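Local coordinates for protein mannitol dehydrogenase (Pseudomonas fluorescens, PDB 1LJ8) that probably catalyses the NAD-dependent interconversion of D-mannitol and D-fructose, as a long-chain mannitol 2-dehydrogenase that is bound here to NAD, at residues 154-159 and 208-213; 164-169 and 201-206; 192-197 and 287-292; 223-228 and 264-269. All coordinates share one frame; numbering follows the deposited sequence.

Interaction 1: 154-159 and 208-213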
loop_
_atom_site.group_PDB
_atom_site.type_symbol
_atom_site.label_atom_id
_atom_site.label_comp_id
_atom_site.label_asym_id
_atom_site.label_seq_id
_atom_site.Cartn_x
_atom_site.Cartn_y
_atom_site.Cartn_z
ATOM N N HIS A 154 -7.249 20.406 12.197
ATOM C CA HIS A 154 -6.194 21.393 11.985
ATOM C C HIS A 154 -6.314 22.019 10.597
ATOM O O HIS A 154 -6.310 23.253 10.441
ATOM C CB HIS A 154 -4.775 20.777 12.125
ATOM C CG HIS A 154 -3.694 21.708 11.668
ATOM N ND1 HIS A 154 -3.380 21.891 10.334
ATOM C CD2 HIS A 154 -2.936 22.594 12.357
ATOM C CE1 HIS A 154 -2.471 22.846 10.223
ATOM N NE2 HIS A 154 -2.186 23.288 11.436
ATOM N N ASP A 155 -6.451 21.181 9.571
ATOM C CA ASP A 155 -6.528 21.713 8.216
ATOM C C ASP A 155 -7.786 22.563 7.942
ATOM O O ASP A 155 -7.748 23.511 7.152
ATOM C CB ASP A 155 -6.395 20.560 7.201
ATOM C CG ASP A 155 -4.968 20.078 7.066
ATOM O OD1 ASP A 155 -4.136 20.417 7.932
ATOM O OD2 ASP A 155 -4.695 19.355 6.089
ATOM N N LEU A 156 -8.900 22.239 8.612
ATOM C CA LEU A 156 -10.103 23.021 8.434
ATOM C C LEU A 156 -9.884 24.402 9.070
ATOM O O LEU A 156 -10.306 25.401 8.497
ATOM C CB LEU A 156 -11.298 22.299 9.064
ATOM C CG LEU A 156 -11.641 20.997 8.293
ATOM C CD1 LEU A 156 -12.692 20.212 9.077
ATOM C CD2 LEU A 156 -12.149 21.324 6.916
ATOM N N ALA A 157 -9.158 24.440 10.188
ATOM C CA ALA A 157 -8.867 25.696 10.902
ATOM C C ALA A 157 -7.759 26.535 10.278
ATOM O O ALA A 157 -7.724 27.755 10.474
ATOM C CB ALA A 157 -8.524 25.407 12.352
ATOM N N HIS A 158 -6.861 25.900 9.518
ATOM C CA HIS A 158 -5.754 26.620 8.876
ATOM C C HIS A 158 -5.588 26.124 7.468
ATOM O O HIS A 158 -4.579 25.491 7.149
ATOM C CB HIS A 158 -4.460 26.390 9.656
ATOM C CG HIS A 158 -4.633 26.536 11.129
ATOM N ND1 HIS A 158 -4.624 27.767 11.754
ATOM C CD2 HIS A 158 -4.894 25.620 12.099
ATOM C CE1 HIS A 158 -4.868 27.603 13.043
ATOM N NE2 HIS A 158 -5.035 26.314 13.281
ATOM N N PRO A 159 -6.551 26.434 6.594
ATOM C CA PRO A 159 -6.479 25.980 5.198
ATOM C C PRO A 159 -5.268 26.418 4.417
ATOM O O PRO A 159 -4.917 25.769 3.441
ATOM C CB PRO A 159 -7.800 26.474 4.589
ATOM C CG PRO A 159 -8.084 27.748 5.435
ATOM C CD PRO A 159 -7.717 27.311 6.822
ATOM N N ALA A 208 -16.558 19.652 1.599
ATOM C CA ALA A 208 -17.883 20.045 2.078
ATOM C C ALA A 208 -17.817 20.702 3.443
ATOM O O ALA A 208 -18.676 21.549 3.764
ATOM C CB ALA A 208 -18.817 18.831 2.121
ATOM N N LEU A 209 -16.840 20.310 4.267
ATOM C CA LEU A 209 -16.687 20.949 5.576
ATOM C C LEU A 209 -16.146 22.388 5.394
ATOM O O LEU A 209 -16.196 23.182 6.321
ATOM C CB LEU A 209 -15.762 20.130 6.482
ATOM C CG LEU A 209 -16.361 18.777 6.861
ATOM C CD1 LEU A 209 -15.275 17.893 7.448
ATOM C CD2 LEU A 209 -17.544 18.997 7.826
ATOM N N HIS A 210 -15.621 22.710 4.209
ATOM C CA HIS A 210 -15.161 24.077 3.889
ATOM C C HIS A 210 -16.355 24.874 3.370
ATOM O O HIS A 210 -16.852 25.779 4.045
ATOM C CB HIS A 210 -14.092 24.062 2.814
ATOM C CG HIS A 210 -12.719 23.869 3.355
ATOM N ND1 HIS A 210 -12.067 24.846 4.073
ATOM C CD2 HIS A 210 -11.886 22.807 3.319
ATOM C CE1 HIS A 210 -10.888 24.394 4.459
ATOM N NE2 HIS A 210 -10.751 23.159 4.012
ATOM N N ASN A 211 -16.774 24.583 2.144
ATOM C CA ASN A 211 -17.957 25.230 1.579
ATOM C C ASN A 211 -18.500 24.391 0.451
ATOM O O ASN A 211 -17.754 23.669 -0.219
ATOM C CB ASN A 211 -17.670 26.672 1.114
ATOM C CG ASN A 211 -16.623 26.751 0.020
ATOM O OD1 ASN A 211 -16.926 26.600 -1.154
ATOM N ND2 ASN A 211 -15.388 27.012 0.405
ATOM N N ALA A 212 -19.817 24.447 0.280
ATOM C CA ALA A 212 -20.456 23.690 -0.774
ATOM C C ALA A 212 -19.866 24.059 -2.127
ATOM O O ALA A 212 -19.710 23.207 -2.999
ATOM C CB ALA A 212 -21.966 23.950 -0.764
ATOM N N GLU A 213 -19.507 25.332 -2.293
ATOM C CA GLU A 213 -18.984 25.764 -3.573
ATOM C C GLU A 213 -17.690 25.020 -3.997
ATOM O O GLU A 213 -17.585 24.560 -5.149
ATOM C CB GLU A 213 -18.764 27.270 -3.552
ATOM C CG GLU A 213 -18.738 27.903 -4.931
ATOM C CD GLU A 213 -17.505 27.512 -5.719
ATOM O OE1 GLU A 213 -16.402 27.429 -5.108
ATOM O OE2 GLU A 213 -17.638 27.307 -6.956
HETATM O O HOH W 1 -8.153 22.798 4.436
#

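Interaction 2: 164-169 and 201-206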
loop_
_atom_site.group_PDB
_atom_site.type_symbol
_atom_site.label_atom_id
_atom_site.label_comp_id
_atom_site.label_asym_id
_atom_site.label_seq_id
_atom_site.Cartn_x
_atom_site.Cartn_y
_atom_site.Cartn_z
ATOM N N THR A 164 -2.267 17.838 5.987
ATOM C CA THR A 164 -2.705 16.563 5.393
ATOM C C THR A 164 -2.878 16.611 3.902
ATOM O O THR A 164 -2.964 17.665 3.289
ATOM C CB THR A 164 -4.060 16.068 5.953
ATOM O OG1 THR A 164 -5.139 16.854 5.397
ATOM C CG2 THR A 164 -4.067 16.192 7.481
ATOM N N VAL A 165 -2.994 15.420 3.316
ATOM C CA VAL A 165 -3.187 15.371 1.896
ATOM C C VAL A 165 -4.451 16.155 1.477
ATOM O O VAL A 165 -4.478 16.823 0.429
ATOM C CB VAL A 165 -3.225 13.856 1.447
ATOM C CG1 VAL A 165 -4.335 13.132 2.186
ATOM C CG2 VAL A 165 -3.443 13.752 -0.023
ATOM N N PHE A 166 -5.513 16.063 2.270
ATOM C CA PHE A 166 -6.735 16.777 1.896
ATOM C C PHE A 166 -6.553 18.279 1.924
ATOM O O PHE A 166 -7.032 18.960 1.030
ATOM C CB PHE A 166 -7.874 16.385 2.827
ATOM C CG PHE A 166 -8.108 14.906 2.868
ATOM C CD1 PHE A 166 -7.714 14.168 3.964
ATOM C CD2 PHE A 166 -8.646 14.260 1.759
ATOM C CE1 PHE A 166 -7.846 12.763 3.966
ATOM C CE2 PHE A 166 -8.783 12.866 1.737
ATOM C CZ PHE A 166 -8.376 12.116 2.848
ATOM N N GLY A 167 -5.882 18.782 2.957
ATOM C CA GLY A 167 -5.651 20.224 3.072
ATOM C C GLY A 167 -4.785 20.717 1.938
ATOM O O GLY A 167 -5.061 21.771 1.350
ATOM N N PHE A 168 -3.734 19.971 1.603
ATOM C CA PHE A 168 -2.879 20.389 0.495
ATOM C C PHE A 168 -3.587 20.347 -0.837
ATOM O O PHE A 168 -3.447 21.268 -1.661
ATOM C CB PHE A 168 -1.582 19.554 0.441
ATOM C CG PHE A 168 -0.511 20.107 1.321
ATOM C CD1 PHE A 168 -0.182 19.485 2.527
ATOM C CD2 PHE A 168 0.120 21.325 0.977
ATOM C CE1 PHE A 168 0.765 20.058 3.395
ATOM C CE2 PHE A 168 1.072 21.898 1.862
ATOM C CZ PHE A 168 1.371 21.246 3.058
ATOM N N ILE A 169 -4.315 19.254 -1.107
ATOM C CA ILE A 169 -5.023 19.218 -2.386
ATOM C C ILE A 169 -6.068 20.346 -2.486
ATOM O O ILE A 169 -6.171 20.980 -3.525
ATOM C CB ILE A 169 -5.709 17.842 -2.598
ATOM C CG1 ILE A 169 -4.600 16.842 -2.965
ATOM C CG2 ILE A 169 -6.787 17.912 -3.704
ATOM C CD1 ILE A 169 -5.065 15.375 -2.914
ATOM N N LYS A 201 -14.658 10.160 -2.268
ATOM C CA LYS A 201 -15.544 10.352 -1.122
ATOM C C LYS A 201 -14.905 11.174 -0.014
ATOM O O LYS A 201 -15.543 12.075 0.574
ATOM C CB LYS A 201 -15.981 9.004 -0.542
ATOM C CG LYS A 201 -17.081 9.132 0.496
ATOM C CD LYS A 201 -17.350 7.734 1.062
ATOM C CE LYS A 201 -18.671 7.671 1.820
ATOM N NZ LYS A 201 -18.746 6.360 2.519
ATOM N N ALA A 202 -13.638 10.869 0.261
ATOM C CA ALA A 202 -12.916 11.570 1.290
ATOM C C ALA A 202 -12.669 13.034 0.936
ATOM O O ALA A 202 -12.931 13.922 1.778
ATOM C CB ALA A 202 -11.588 10.854 1.550
ATOM N N LEU A 203 -12.142 13.291 -0.273
ATOM C CA LEU A 203 -11.860 14.678 -0.660
ATOM C C LEU A 203 -13.132 15.505 -0.696
ATOM O O LEU A 203 -13.144 16.641 -0.199
ATOM C CB LEU A 203 -11.130 14.751 -1.992
ATOM C CG LEU A 203 -10.684 16.167 -2.382
ATOM C CD1 LEU A 203 -9.742 16.816 -1.345
ATOM C CD2 LEU A 203 -10.022 16.057 -3.747
ATOM N N LEU A 204 -14.218 14.933 -1.224
ATOM C CA LEU A 204 -15.480 15.678 -1.271
ATOM C C LEU A 204 -16.020 15.943 0.114
ATOM O O LEU A 204 -16.510 17.058 0.383
ATOM C CB LEU A 204 -16.542 14.929 -2.102
ATOM C CG LEU A 204 -16.256 14.873 -3.608
ATOM C CD1 LEU A 204 -17.447 14.129 -4.291
ATOM C CD2 LEU A 204 -16.106 16.285 -4.210
ATOM N N ALA A 205 -15.941 14.960 1.007
ATOM C CA ALA A 205 -16.443 15.148 2.377
ATOM C C ALA A 205 -15.649 16.259 3.066
ATOM O O ALA A 205 -16.201 17.135 3.768
ATOM C CB ALA A 205 -16.315 13.889 3.161
ATOM N N PHE A 206 -14.343 16.247 2.837
ATOM C CA PHE A 206 -13.494 17.271 3.428
ATOM C C PHE A 206 -13.833 18.648 2.839
ATOM O O PHE A 206 -13.966 19.614 3.571
ATOM C CB PHE A 206 -12.015 16.939 3.159
ATOM C CG PHE A 206 -11.068 17.927 3.774
ATOM C CD1 PHE A 206 -10.640 17.777 5.094
ATOM C CD2 PHE A 206 -10.601 18.985 3.026
ATOM C CE1 PHE A 206 -9.745 18.692 5.656
ATOM C CE2 PHE A 206 -9.697 19.907 3.577
ATOM C CZ PHE A 206 -9.279 19.757 4.877
#

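Interaction 3: 192-197 and 287-292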
loop_
_atom_site.group_PDB
_atom_site.type_symbol
_atom_site.label_atom_id
_atom_site.label_comp_id
_atom_site.label_asym_id
_atom_site.label_seq_id
_atom_site.Cartn_x
_atom_site.Cartn_y
_atom_site.Cartn_z
ATOM N N LEU A 192 -6.854 -0.260 -1.638
ATOM C CA LEU A 192 -8.221 -0.124 -1.115
ATOM C C LEU A 192 -9.039 -0.753 -2.228
ATOM O O LEU A 192 -8.735 -0.549 -3.396
ATOM C CB LEU A 192 -8.647 1.351 -0.952
ATOM C CG LEU A 192 -8.111 1.967 0.359
ATOM C CD1 LEU A 192 -6.664 2.463 0.147
ATOM C CD2 LEU A 192 -9.016 3.164 0.772
ATOM N N PRO A 193 -10.101 -1.481 -1.885
ATOM C CA PRO A 193 -10.910 -2.110 -2.938
ATOM C C PRO A 193 -11.335 -1.164 -4.089
ATOM O O PRO A 193 -11.233 -1.505 -5.284
ATOM C CB PRO A 193 -12.090 -2.656 -2.145
ATOM C CG PRO A 193 -11.457 -3.097 -0.858
ATOM C CD PRO A 193 -10.497 -1.958 -0.542
ATOM N N HIS A 194 -11.891 -0.010 -3.736
ATOM C CA HIS A 194 -12.287 0.969 -4.739
ATOM C C HIS A 194 -11.465 2.221 -4.370
ATOM O O HIS A 194 -12.009 3.199 -3.857
ATOM C CB HIS A 194 -13.792 1.304 -4.628
ATOM C CG HIS A 194 -14.702 0.128 -4.872
ATOM N ND1 HIS A 194 -16.075 0.212 -4.719
ATOM C CD2 HIS A 194 -14.432 -1.172 -5.167
ATOM C CE1 HIS A 194 -16.608 -0.992 -4.890
ATOM N NE2 HIS A 194 -15.636 -1.849 -5.161
ATOM N N ASN A 195 -10.168 2.199 -4.661
ATOM C CA ASN A 195 -9.320 3.323 -4.243
ATOM C C ASN A 195 -9.685 4.688 -4.812
ATOM O O ASN A 195 -9.604 5.702 -4.082
ATOM C CB ASN A 195 -7.844 3.000 -4.452
ATOM C CG ASN A 195 -7.538 2.419 -5.819
ATOM O OD1 ASN A 195 -8.229 2.672 -6.812
ATOM N ND2 ASN A 195 -6.457 1.634 -5.879
ATOM N N GLY A 196 -10.103 4.742 -6.075
ATOM C CA GLY A 196 -10.516 6.030 -6.615
ATOM C C GLY A 196 -11.811 6.509 -5.936
ATOM O O GLY A 196 -11.918 7.677 -5.578
ATOM N N ALA A 197 -12.804 5.637 -5.797
ATOM C CA ALA A 197 -14.066 6.056 -5.170
ATOM C C ALA A 197 -13.844 6.533 -3.730
ATOM O O ALA A 197 -14.517 7.490 -3.281
ATOM C CB ALA A 197 -15.091 4.907 -5.173
ATOM N N ASP A 287 -14.215 -0.702 -15.967
ATOM C CA ASP A 287 -14.465 -0.866 -14.535
ATOM C C ASP A 287 -13.408 -1.819 -13.924
ATOM O O ASP A 287 -13.426 -3.023 -14.127
ATOM C CB ASP A 287 -15.885 -1.411 -14.328
ATOM C CG ASP A 287 -16.141 -1.855 -12.903
ATOM O OD1 ASP A 287 -15.432 -1.370 -11.974
ATOM O OD2 ASP A 287 -17.064 -2.703 -12.722
ATOM N N VAL A 288 -12.449 -1.247 -13.213
ATOM C CA VAL A 288 -11.402 -2.058 -12.654
ATOM C C VAL A 288 -11.775 -2.653 -11.288
ATOM O O VAL A 288 -11.052 -3.495 -10.776
ATOM C CB VAL A 288 -10.090 -1.177 -12.525
ATOM C CG1 VAL A 288 -10.196 -0.295 -11.335
ATOM C CG2 VAL A 288 -8.831 -2.059 -12.421
ATOM N N THR A 289 -12.918 -2.265 -10.708
ATOM C CA THR A 289 -13.213 -2.728 -9.358
ATOM C C THR A 289 -13.230 -4.232 -9.111
ATOM O O THR A 289 -12.727 -4.670 -8.095
ATOM C CB THR A 289 -14.470 -2.012 -8.736
ATOM O OG1 THR A 289 -15.644 -2.285 -9.498
ATOM C CG2 THR A 289 -14.254 -0.474 -8.749
ATOM N N PRO A 290 -13.770 -5.057 -10.028
ATOM C CA PRO A 290 -13.690 -6.465 -9.633
ATOM C C PRO A 290 -12.255 -7.022 -9.554
ATOM O O PRO A 290 -11.981 -7.935 -8.777
ATOM C CB PRO A 290 -14.554 -7.190 -10.682
ATOM C CG PRO A 290 -14.591 -6.277 -11.833
ATOM C CD PRO A 290 -14.587 -4.876 -11.241
ATOM N N TYR A 291 -11.348 -6.458 -10.354
ATOM C CA TYR A 291 -9.946 -6.869 -10.356
ATOM C C TYR A 291 -9.262 -6.396 -9.063
ATOM O O TYR A 291 -8.529 -7.143 -8.447
ATOM C CB TYR A 291 -9.216 -6.270 -11.548
ATOM C CG TYR A 291 -9.828 -6.695 -12.863
ATOM C CD1 TYR A 291 -10.433 -5.766 -13.712
ATOM C CD2 TYR A 291 -9.826 -8.045 -13.236
ATOM C CE1 TYR A 291 -11.025 -6.185 -14.924
ATOM C CE2 TYR A 291 -10.412 -8.468 -14.414
ATOM C CZ TYR A 291 -11.009 -7.536 -15.259
ATOM O OH TYR A 291 -11.620 -7.989 -16.423
ATOM N N GLU A 292 -9.519 -5.150 -8.654
ATOM C CA GLU A 292 -8.905 -4.661 -7.403
ATOM C C GLU A 292 -9.534 -5.414 -6.217
ATOM O O GLU A 292 -8.845 -5.746 -5.249
ATOM C CB GLU A 292 -9.090 -3.136 -7.251
ATOM C CG GLU A 292 -8.386 -2.537 -5.978
ATOM C CD GLU A 292 -6.841 -2.752 -5.895
ATOM O OE1 GLU A 292 -6.205 -2.182 -4.959
ATOM O OE2 GLU A 292 -6.237 -3.460 -6.736
#

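Interaction 4: 223-228 and 264-269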
loop_
_atom_site.group_PDB
_atom_site.type_symbol
_atom_site.label_atom_id
_atom_site.label_comp_id
_atom_site.label_asym_id
_atom_site.label_seq_id
_atom_site.Cartn_x
_atom_site.Cartn_y
_atom_site.Cartn_z
ATOM N N SER A 223 -11.217 14.182 -11.505
ATOM C CA SER A 223 -11.520 12.750 -11.699
ATOM C C SER A 223 -10.664 11.934 -10.679
ATOM O O SER A 223 -9.602 12.383 -10.214
ATOM C CB SER A 223 -11.196 12.306 -13.128
ATOM O OG SER A 223 -9.882 12.685 -13.462
ATOM N N PHE A 224 -11.145 10.731 -10.365
ATOM C CA PHE A 224 -10.572 9.872 -9.329
ATOM C C PHE A 224 -10.613 8.439 -9.844
ATOM O O PHE A 224 -11.428 7.643 -9.401
ATOM C CB PHE A 224 -11.441 9.978 -8.068
ATOM C CG PHE A 224 -11.568 11.394 -7.538
ATOM C CD1 PHE A 224 -12.617 12.223 -7.953
ATOM C CD2 PHE A 224 -10.659 11.870 -6.587
ATOM C CE1 PHE A 224 -12.781 13.528 -7.420
ATOM C CE2 PHE A 224 -10.798 13.196 -6.021
ATOM C CZ PHE A 224 -11.879 14.016 -6.454
ATOM N N PRO A 225 -9.722 8.116 -10.788
ATOM C CA PRO A 225 -9.714 6.754 -11.343
ATOM C C PRO A 225 -9.437 5.653 -10.329
ATOM O O PRO A 225 -8.614 5.811 -9.424
ATOM C CB PRO A 225 -8.635 6.826 -12.451
ATOM C CG PRO A 225 -7.655 7.885 -11.893
ATOM C CD PRO A 225 -8.643 8.948 -11.337
ATOM N N ASN A 226 -10.174 4.543 -10.429
ATOM C CA ASN A 226 -9.840 3.428 -9.575
ATOM C C ASN A 226 -8.745 2.676 -10.305
ATOM O O ASN A 226 -8.612 2.801 -11.518
ATOM C CB ASN A 226 -11.015 2.461 -9.396
ATOM C CG ASN A 226 -12.156 3.103 -8.635
ATOM O OD1 ASN A 226 -12.067 3.330 -7.411
ATOM N ND2 ASN A 226 -13.239 3.410 -9.345
ATOM N N ALA A 227 -7.973 1.899 -9.550
ATOM C CA ALA A 227 -6.914 1.092 -10.156
ATOM C C ALA A 227 -6.629 -0.150 -9.358
ATOM O O ALA A 227 -6.898 -0.218 -8.168
ATOM C CB ALA A 227 -5.571 1.920 -10.251
HETATM N N MSE A 228 -6.061 -1.134 -10.052
HETATM C CA MSE A 228 -5.535 -2.288 -9.388
HETATM C C MSE A 228 -4.018 -2.117 -9.576
HETATM O O MSE A 228 -3.546 -2.061 -10.723
HETATM C CB MSE A 228 -5.928 -3.562 -10.090
HETATM C CG MSE A 228 -5.622 -4.651 -9.137
HETATM SE SE MSE A 228 -4.133 -5.539 -9.755
HETATM C CE MSE A 228 -5.436 -6.655 -10.312
ATOM N N TRP A 264 -0.505 -3.103 -13.680
ATOM C CA TRP A 264 -1.245 -1.869 -13.358
ATOM C C TRP A 264 -2.458 -1.875 -14.296
ATOM O O TRP A 264 -2.286 -1.870 -15.508
ATOM C CB TRP A 264 -0.368 -0.655 -13.700
ATOM C CG TRP A 264 -0.870 0.663 -13.168
ATOM C CD1 TRP A 264 -2.014 0.894 -12.463
ATOM C CD2 TRP A 264 -0.196 1.921 -13.283
ATOM N NE1 TRP A 264 -2.088 2.243 -12.114
ATOM C CE2 TRP A 264 -0.985 2.886 -12.612
ATOM C CE3 TRP A 264 1.008 2.327 -13.887
ATOM C CZ2 TRP A 264 -0.607 4.237 -12.527
ATOM C CZ3 TRP A 264 1.395 3.676 -13.806
ATOM C CH2 TRP A 264 0.581 4.621 -13.124
ATOM N N VAL A 265 -3.654 -1.927 -13.727
ATOM C CA VAL A 265 -4.849 -1.826 -14.548
ATOM C C VAL A 265 -5.543 -0.550 -14.019
ATOM O O VAL A 265 -5.785 -0.433 -12.820
ATOM C CB VAL A 265 -5.768 -3.018 -14.373
ATOM C CG1 VAL A 265 -6.943 -2.836 -15.400
ATOM C CG2 VAL A 265 -4.997 -4.332 -14.631
ATOM N N LEU A 266 -5.809 0.386 -14.919
ATOM C CA LEU A 266 -6.371 1.702 -14.577
ATOM C C LEU A 266 -7.662 1.995 -15.313
ATOM O O LEU A 266 -7.859 1.552 -16.445
ATOM C CB LEU A 266 -5.408 2.835 -15.048
ATOM C CG LEU A 266 -4.489 3.713 -14.228
ATOM C CD1 LEU A 266 -3.594 4.578 -15.132
ATOM C CD2 LEU A 266 -5.312 4.559 -13.282
ATOM N N GLU A 267 -8.502 2.808 -14.687
ATOM C CA GLU A 267 -9.678 3.315 -15.370
ATOM C C GLU A 267 -9.176 4.599 -16.067
ATOM O O GLU A 267 -8.468 5.412 -15.455
ATOM C CB GLU A 267 -10.785 3.635 -14.373
ATOM C CG GLU A 267 -11.378 2.348 -13.808
ATOM C CD GLU A 267 -12.373 2.587 -12.716
ATOM O OE1 GLU A 267 -12.504 3.763 -12.210
ATOM O OE2 GLU A 267 -13.009 1.579 -12.363
ATOM N N ASP A 268 -9.501 4.782 -17.339
ATOM C CA ASP A 268 -9.011 5.949 -18.070
ATOM C C ASP A 268 -9.856 7.186 -17.816
ATOM O O ASP A 268 -10.611 7.643 -18.698
ATOM C CB ASP A 268 -8.973 5.625 -19.565
ATOM C CG ASP A 268 -7.997 6.502 -20.342
ATOM O OD1 ASP A 268 -7.438 7.479 -19.791
ATOM O OD2 ASP A 268 -7.807 6.219 -21.542
ATOM N N LYS A 269 -9.692 7.748 -16.620
ATOM C CA LYS A 269 -10.467 8.909 -16.174
ATOM C C LYS A 269 -9.510 9.996 -15.720
ATOM O O LYS A 269 -9.258 10.138 -14.516
ATOM C CB LYS A 269 -11.356 8.491 -14.997
ATOM C CG LYS A 269 -12.413 7.456 -15.318
ATOM C CD LYS A 269 -13.189 7.022 -14.054
ATOM C CE LYS A 269 -14.165 5.907 -14.383
ATOM N NZ LYS A 269 -14.817 5.427 -13.102
HETATM O O HOH W 2 -14.101 6.854 -10.226
#

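Interaction 1: 154-159 and 208-213
Leu156 lies obliquely across the imidazole of His210. Leu156 CD2 sits over one face of the His210 ring, 4.0 Å from its centroid and offset toward the rim. The line from methyl to centroid is 23° off the ring normal, so this is a CH-pi contact. Leu156 CG is anti to the carbonyl carbon (chi1 -68°), which turns the side chain beside the backbone N. Leu156 CD2 also meets Leu209 CB at 3.8 Å, and Leu156 CD1 meets Leu209 CD1 at 3.8 Å. Pro159 CB comes to 3.7 Å from His210 CE1, on an oblique line. No direct hydrogen bond joins the two segments. A water lying in the imidazole plane bridges them: it donates to Asp155 O at 2.8 Å and is 2.7 Å from His210 NE2. An alanine in place of Leu156 would remove both methyls, and would probably cost the His210 ring this cover and loosen the packing on Leu209. The carboxylate of Asp155 is used elsewhere. Asp155 OD1 accepts from His154 ND1 at 2.9 Å, through its anti lone pair, and from Lys163 N; OD2 bonds Thr164. Phe206, earlier on helix 195-210, is touched by Asp155, Leu156 and His210. The contact is a small apolar patch with a water bridge at the surface. It joins the C-terminal ends of helices 150-157 and 195-210, at the periphery of the Rossmann-type domain.

Interaction 2: 164-169 and 201-206
The Phe206 ring carries Phe166 CB on one face. Phe166 CB stands over the centre of the Phe206 ring, 3.7 Å from the centroid, which makes a well-centred CH-pi contact. Gly167 N approaches Phe206 CZ obliquely at 4.0 Å. The Phe166 ring has Val165 CG1 over one face, toward the rim, while Ala202 CB and Leu203 N come in obliquely. Phe166 CE2 meets Ala202 CB at 3.5 Å. The ring planes of Phe166 and Phe206 are 29° apart but slid so far that the rings barely overlap, with centroids 5.8 Å apart. Torsions set this up: Phe206 CG is anti to its backbone N (chi1 -178°), which extends the ring toward the other helix. Further along, the Ile169 and Leu203 side chains cross obliquely, with Ile169 CG2 3.7 Å from Leu203 CD2. An alanine in place of Phe206 would probably leave Phe166 CB without its aromatic cover and weaken the hold between the helices. Thr164 is the N-cap of helix 165-178, and Thr164 OG1 accepts from Gly167 N at 3.2 Å. Ile152 of helix 150-157 touches both phenylalanines, and Phe145 meets the Phe166 ring edge-to-face. This is a buried helix-helix crossing: the axes of the local segments approach to 10.1 Å and cross at -68°. It packs helix 165-178 against helix 195-210 in the apolar core of the Rossmann-type domain.

Interaction 3: 192-197 and 287-292
Segment 192-197 is a loop that turns into a helix at Asn195, with His194 as the N-cap residue. Segment 287-292 also leads from a loop into a helix. The backbones come closest at Pro193 and Glu292, whose CA atoms are 5.5 Å apart. Glu292 N bonds Val288 O. Asp287 OD1 caps the start by accepting twice from Thr289: from Thr289 OG1 at 2.6 Å, through its syn lone pair, and from Thr289 N at 3.0 Å, from above the carboxylate plane. The bond from OG1 holds the rotation of the Thr289 side chain (chi1 62°), and the bond from N caps the backbone. Thr289 CG2 lies over one face of the His194 imidazole, 4.0 Å from its centroid and toward the rim, in a CH-pi contact. The polar end of this histidine is taken up by Glu293, which bonds NE2. Glu292 reaches the loop by its aliphatic part. Glu292 CG is anti to the backbone N and lies 3.1 Å from Pro193 O and 3.3 Å from Leu192 O. A bend at chi2 brings Glu292 OE1 to 3.4 Å from Leu192 O; both are acceptors, so no hydrogen bond forms. The Asn195 amide bonds Ala227 and Asp190. The contact joins the start of helix 195-210, in the Rossmann family region, to the start of helix 289-313, in the C-terminal family region. Strand 227-230 runs beside both, and its Met228, modelled as selenomethionine, touches Val288, Tyr291 and Glu292.

Interaction 4: 223-228 and 264-269
Glu267 CG is anti to the carbonyl carbon (chi1 -72°) and the chain beyond it is extended. Asn226 takes the same first torsion (chi1 -66°), so the two side chains lie side by side and point the same way. The amide and carboxylate planes are nearly perpendicular, at 87°. Glu267 OE1 is gripped by three donors, all out of the carboxylate plane: the two of Asn226 from one side, Lys269 NZ from the other. Asn226 N and Asn226 ND2 are each 3.0 Å from Glu267 OE1. Lys269 NZ is 3.0 Å from Glu267 OE1, a salt bridge. The lysine charge and the two N-H groups of Asn226 would probably favour the ionised form of Glu267. Glu267 OE2 takes Val288 N, and Asn226 OD1 bonds Ala197. The backbones pair antiparallel. Met228 and Val265 form a hydrogen-bonded pair: Met228 N to Val265 O is 2.9 Å, and Val265 N to Met228 O is 3.0 Å. Ala227 and Leu266 form the adjoining non-hydrogen-bonded pair. Glu267 N then bonds Asn226 O, nearly along the C=O axis. Ala227 CB touches Leu266 CD2 and sits at the indole edge of Trp264. At the far end Ser223 OG donates to Lys269 O at 2.8 Å. Strand 263-266 is the middle of a three-stranded sheet, between 227-230 and 283-284. Helix 289-313 packs on the Met228 side, and helix 195-210 covers Phe224.

Interactions 1, 2 and 3 share helix 195-210, from its outer end at interaction 1 to its start at interaction 3. Interactions 1 and 2 adjoin, centres about 9 Å apart. Asp155 OD2 is 2.6 Å from Thr164 OG1, a probable hydrogen bond. Interactions 3 and 4 are also neighbours, centres about 8 Å apart. Asn195 OD1 lies 2.9 Å from Ala227 N, and Asn226 OD1 lies 2.9 Å from Ala197 N. Leu203 and Phe224 pack together and connect interactions 2 and 4. The nearest of the four to bound NAD is interaction 3: the Leu192 side chain is about 6 Å away, just after the NAD-binding residues Asp190 and Asn191.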